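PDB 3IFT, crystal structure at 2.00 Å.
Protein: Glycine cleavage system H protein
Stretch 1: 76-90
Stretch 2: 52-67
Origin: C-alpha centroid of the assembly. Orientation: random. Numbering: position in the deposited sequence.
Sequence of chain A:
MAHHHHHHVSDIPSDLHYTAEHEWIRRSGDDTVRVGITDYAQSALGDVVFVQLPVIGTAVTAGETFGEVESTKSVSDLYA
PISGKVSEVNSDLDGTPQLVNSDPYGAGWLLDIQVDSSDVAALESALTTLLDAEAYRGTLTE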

# COMPACT_ATOMS: atom_id res chain seq x y z
N SER A 76 11.17 4.81 -3.39
CA SER A 76 10.09 5.47 -2.69
C SER A 76 9.81 4.76 -1.38
O SER A 76 9.66 3.55 -1.36
CB SER A 76 8.84 5.47 -3.54
OG SER A 76 7.98 6.51 -3.11
N ASP A 77 9.74 5.54 -0.31
CA ASP A 77 9.40 5.00 0.98
C ASP A 77 7.98 4.49 0.96
O ASP A 77 7.12 5.02 0.28
CB ASP A 77 9.58 6.07 2.07
CG ASP A 77 11.03 6.27 2.45
OD1 ASP A 77 11.87 5.40 2.15
OD2 ASP A 77 11.32 7.29 3.09
N LEU A 78 7.77 3.42 1.69
CA LEU A 78 6.45 2.88 1.93
C LEU A 78 6.08 3.29 3.32
O LEU A 78 6.89 3.20 4.22
CB LEU A 78 6.51 1.36 1.83
CG LEU A 78 6.79 0.84 0.43
CD1 LEU A 78 6.96 -0.69 0.37
CD2 LEU A 78 5.65 1.34 -0.50
N TYR A 79 4.85 3.74 3.51
CA TYR A 79 4.36 4.14 4.82
C TYR A 79 3.23 3.22 5.26
O TYR A 79 2.46 2.76 4.45
CB TYR A 79 3.85 5.56 4.76
CG TYR A 79 4.87 6.52 4.27
CD1 TYR A 79 5.86 7.00 5.11
CD2 TYR A 79 4.91 6.90 2.94
CE1 TYR A 79 6.82 7.87 4.67
CE2 TYR A 79 5.88 7.78 2.49
CZ TYR A 79 6.82 8.26 3.38
OH TYR A 79 7.77 9.13 2.95
N ALA A 80 3.15 2.96 6.56
CA ALA A 80 2.01 2.29 7.13
C ALA A 80 0.82 3.24 6.96
O ALA A 80 0.85 4.37 7.46
CB ALA A 80 2.28 1.93 8.60
N PRO A 81 -0.20 2.85 6.16
CA PRO A 81 -1.31 3.79 6.05
C PRO A 81 -2.14 3.82 7.33
O PRO A 81 -2.79 4.81 7.61
CB PRO A 81 -2.15 3.20 4.88
CG PRO A 81 -1.33 2.12 4.32
CD PRO A 81 -0.50 1.61 5.43
N ILE A 82 -2.08 2.75 8.11
CA ILE A 82 -2.75 2.65 9.40
C ILE A 82 -1.84 2.01 10.41
O ILE A 82 -0.82 1.44 10.06
CB ILE A 82 -4.06 1.84 9.30
CG1 ILE A 82 -3.80 0.40 8.87
CG2 ILE A 82 -5.05 2.54 8.38
CD1 ILE A 82 -4.85 -0.65 9.42
N SER A 83 -2.20 2.16 11.67
CA SER A 83 -1.49 1.52 12.75
C SER A 83 -1.99 0.12 12.85
O SER A 83 -3.18 -0.16 12.70
CB SER A 83 -1.73 2.26 14.08
OG SER A 83 -1.16 3.55 14.01
N GLY A 84 -1.08 -0.79 13.11
CA GLY A 84 -1.48 -2.17 13.32
C GLY A 84 -0.22 -3.00 13.36
O GLY A 84 0.82 -2.51 13.75
N LYS A 85 -0.33 -4.24 12.96
CA LYS A 85 0.81 -5.11 12.87
C LYS A 85 0.83 -5.69 11.50
O LYS A 85 -0.20 -6.09 10.98
CB LYS A 85 0.73 -6.26 13.91
N VAL A 86 2.00 -5.76 10.90
CA VAL A 86 2.14 -6.42 9.62
C VAL A 86 1.81 -7.90 9.80
O VAL A 86 2.41 -8.58 10.62
CB VAL A 86 3.54 -6.22 9.08
CG1 VAL A 86 3.77 -7.07 7.81
CG2 VAL A 86 3.75 -4.73 8.80
N SER A 87 0.81 -8.37 9.08
CA SER A 87 0.34 -9.74 9.24
C SER A 87 0.67 -10.64 8.04
O SER A 87 0.63 -11.86 8.15
CB SER A 87 -1.15 -9.70 9.46
OG SER A 87 -1.75 -8.93 8.45
N GLU A 88 0.97 -10.01 6.91
CA GLU A 88 1.40 -10.72 5.71
C GLU A 88 2.27 -9.80 4.91
O GLU A 88 2.19 -8.58 5.02
CB GLU A 88 0.23 -11.13 4.83
CG GLU A 88 -0.28 -12.47 5.01
CD GLU A 88 0.81 -13.51 5.20
OE1 GLU A 88 1.86 -13.48 4.51
OE2 GLU A 88 0.58 -14.36 6.06
N VAL A 89 3.15 -10.39 4.14
CA VAL A 89 3.95 -9.65 3.20
C VAL A 89 3.90 -10.49 1.94
O VAL A 89 3.74 -11.73 2.00
CB VAL A 89 5.38 -9.37 3.68
CG1 VAL A 89 5.38 -8.41 4.89
CG2 VAL A 89 6.12 -10.68 4.02
N ASN A 90 3.99 -9.83 0.80
CA ASN A 90 3.78 -10.55 -0.45
C ASN A 90 5.07 -11.18 -0.89
O ASN A 90 5.92 -10.49 -1.49
CB ASN A 90 3.24 -9.63 -1.51
CG ASN A 90 2.98 -10.36 -2.81
OD1 ASN A 90 3.15 -11.59 -2.91
ND2 ASN A 90 2.55 -9.61 -3.81
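Stretch 2 (52-67) QLPVIGTAVTAGETFG

Stretch 2 runs antiparallel along stretch 1, and the pairing is largely backbone to backbone. Its residues 59-60 and 65-67 are strand; the rest is loop or turn. Two type II beta turns, Val-55 to Thr-58 and Thr-61 to Glu-64, shape the loops. Stretch 1 contributes strands 76-79 and 84-89. Strand 65-67 lies beside strand 76-79, with an axis-to-axis approach of 4.6 Å and an angle of 111° between their N-to-C directions. The bridges are nonetheless antiparallel.

At this end Leu-78 pairs with Gly-67. Leu-78 N donates to Gly-67 O at 2.7 Å, nearly in line. Leu-78 O accepts from Phe-66 N at 2.9 Å, and a weak bond from Gly-67 N reaches the same Leu-78 O at 3.5 Å. One carbonyl thus meets two successive amides, at a beta bulge where the register shifts by one. Beyond it, Tyr-79 lies opposite Thr-65, with their CA atoms 4.3 Å apart. The Tyr-79 ring lies along the second turn: Tyr-79 CD1 is 3.3 Å from Gly-63 O, and Tyr-79 CE1 is 3.2 Å from Thr-65 OG1.

Ala-80 holds the turn at two points. Ala-80 N donates to Glu-64 O at 2.8 Å, and Ala-80 O accepts from Gly-63 N at 2.6 Å. Its methyl is a small bump in a fitted hollow. Ala-80 CB lies over the face of the Phe-66 ring, 3.7 Å from Phe-66 CE2, and also touches Val-60 CG2 at 3.6 Å and Thr-61 O at 3.3 Å. The Phe-66 side chain leaves its backbone sideways, but its end comes nearer to stretch 1. There Phe-66 CE1 meets Leu-78 CB at 3.8 Å, and Phe-66 CD2 lies 4.2 Å from Val-86 CG2.

Pro-81 and Ile-82 point their CA-to-CB bonds away from stretch 2. Ser-83 restores a polar link: Ala-62 N donates to Ser-83 OG at 2.8 Å. Gly-84 then pairs with Val-60 through two bonds, Val-60 N to Gly-84 O at 2.6 Å and Gly-84 N to Val-60 O at 2.8 Å. Lys-85 faces Ala-59, with Lys-85 CA 4.1 Å from Ala-59 CA; its side chain is not modelled beyond CB.

Stretch 2 covers more of Val-86 than of any other residue in stretch 1. Its amide Val-86 N donates to Thr-58 O at 2.9 Å, and its carbonyl Val-86 O accepts from Gly-57 N at 2.7 Å, so the first turn is tied by its backbone. Gly-57 has phi and psi of 106° and -10°, angles that call for glycine. The Val-86 side chain points toward stretch 2, where Val-86 CG2 packs on Pro-54 CG at 3.4 Å and Val-60 CG1 at 4.0 Å.

Ile-56 extends across the end of strand 84-89. Ile-56 CD1 rests 3.5 Å from Glu-88 CA, and Ile-56 CG1 is 4.0 Å from Val-89 CG2. Leu-53 touches both Leu-78 and Val-89: Leu-53 CD2 is 3.5 Å from Leu-78 CD1, and Leu-53 CB is 4.2 Å from Val-89 CG1.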

# COMPACT_ATOMS: atom_id res chain seq x y z
N GLN A 52 11.46 -3.45 -0.15
CA GLN A 52 11.82 -3.72 1.22
C GLN A 52 10.55 -3.57 2.01
O GLN A 52 9.99 -2.48 2.08
CB GLN A 52 12.90 -2.78 1.76
CG GLN A 52 13.47 -3.28 3.09
CD GLN A 52 14.02 -4.72 3.00
OE1 GLN A 52 13.34 -5.71 3.33
NE2 GLN A 52 15.25 -4.83 2.51
N LEU A 53 10.10 -4.69 2.56
CA LEU A 53 8.92 -4.73 3.39
C LEU A 53 9.29 -5.07 4.83
O LEU A 53 10.34 -5.63 5.08
CB LEU A 53 7.92 -5.74 2.83
CG LEU A 53 7.28 -5.17 1.56
CD1 LEU A 53 6.26 -6.08 0.94
CD2 LEU A 53 6.68 -3.80 1.88
N PRO A 54 8.41 -4.70 5.77
CA PRO A 54 8.76 -4.99 7.13
C PRO A 54 8.48 -6.45 7.42
O PRO A 54 7.85 -7.14 6.63
CB PRO A 54 7.84 -4.08 7.93
CG PRO A 54 6.64 -3.96 7.09
CD PRO A 54 7.03 -4.21 5.67
N VAL A 55 8.96 -6.91 8.56
CA VAL A 55 8.86 -8.29 8.96
C VAL A 55 7.45 -8.52 9.44
O VAL A 55 6.85 -7.63 10.05
CB VAL A 55 9.95 -8.51 10.03
CG1 VAL A 55 9.69 -9.72 10.88
CG2 VAL A 55 11.31 -8.57 9.32
N ILE A 56 6.89 -9.70 9.16
CA ILE A 56 5.59 -10.04 9.71
C ILE A 56 5.69 -10.05 11.23
O ILE A 56 6.64 -10.54 11.80
CB ILE A 56 5.04 -11.37 9.20
CG1 ILE A 56 4.66 -11.20 7.73
CG2 ILE A 56 3.80 -11.86 10.06
CD1 ILE A 56 4.15 -12.47 7.10
N GLY A 57 4.72 -9.39 11.84
CA GLY A 57 4.66 -9.21 13.28
C GLY A 57 5.03 -7.79 13.67
O GLY A 57 4.87 -7.41 14.83
N THR A 58 5.52 -7.00 12.72
CA THR A 58 6.05 -5.69 13.06
C THR A 58 4.90 -4.80 13.40
O THR A 58 4.03 -4.64 12.56
CB THR A 58 6.82 -5.06 11.90
OG1 THR A 58 7.95 -5.86 11.61
CG2 THR A 58 7.32 -3.68 12.27
N ALA A 59 4.87 -4.25 14.62
CA ALA A 59 3.86 -3.25 14.96
C ALA A 59 4.18 -1.98 14.17
O ALA A 59 5.31 -1.52 14.17
CB ALA A 59 3.85 -2.97 16.48
N VAL A 60 3.19 -1.43 13.48
CA VAL A 60 3.40 -0.18 12.73
C VAL A 60 2.43 0.87 13.19
O VAL A 60 1.36 0.55 13.65
CB VAL A 60 3.31 -0.35 11.16
CG1 VAL A 60 4.44 -1.24 10.67
CG2 VAL A 60 1.97 -0.91 10.75
N THR A 61 2.83 2.12 13.10
CA THR A 61 1.95 3.23 13.40
C THR A 61 1.72 3.96 12.07
O THR A 61 2.56 3.93 11.17
CB THR A 61 2.56 4.14 14.48
OG1 THR A 61 3.81 4.61 14.03
CG2 THR A 61 2.77 3.38 15.80
N ALA A 62 0.54 4.54 11.95
CA ALA A 62 0.11 5.28 10.80
C ALA A 62 1.17 6.26 10.37
O ALA A 62 1.66 7.01 11.18
CB ALA A 62 -1.17 6.00 11.12
N GLY A 63 1.54 6.25 9.10
CA GLY A 63 2.46 7.25 8.56
C GLY A 63 3.90 6.86 8.72
O GLY A 63 4.78 7.51 8.20
N GLU A 64 4.13 5.78 9.43
CA GLU A 64 5.49 5.33 9.69
C GLU A 64 6.08 4.71 8.44
O GLU A 64 5.43 3.89 7.81
CB GLU A 64 5.44 4.25 10.77
CG GLU A 64 6.78 3.72 11.23
CD GLU A 64 6.62 2.60 12.23
OE1 GLU A 64 5.59 2.60 12.94
OE2 GLU A 64 7.49 1.73 12.31
N THR A 65 7.34 5.06 8.12
CA THR A 65 8.05 4.40 7.02
C THR A 65 8.33 2.98 7.46
O THR A 65 8.97 2.77 8.49
CB THR A 65 9.39 5.11 6.72
OG1 THR A 65 9.14 6.48 6.46
CG2 THR A 65 10.10 4.47 5.52
N PHE A 66 7.82 2.00 6.74
CA PHE A 66 8.15 0.60 7.03
C PHE A 66 8.72 -0.14 5.85
O PHE A 66 8.86 -1.34 5.87
CB PHE A 66 6.98 -0.17 7.65
CG PHE A 66 5.73 -0.25 6.81
CD1 PHE A 66 5.64 0.22 5.51
CD2 PHE A 66 4.62 -0.88 7.34
CE1 PHE A 66 4.45 0.12 4.80
CE2 PHE A 66 3.45 -1.01 6.63
CZ PHE A 66 3.37 -0.50 5.35
N GLY A 67 9.08 0.58 4.81
CA GLY A 67 9.63 -0.09 3.67
C GLY A 67 9.95 0.87 2.56
O GLY A 67 9.88 2.08 2.71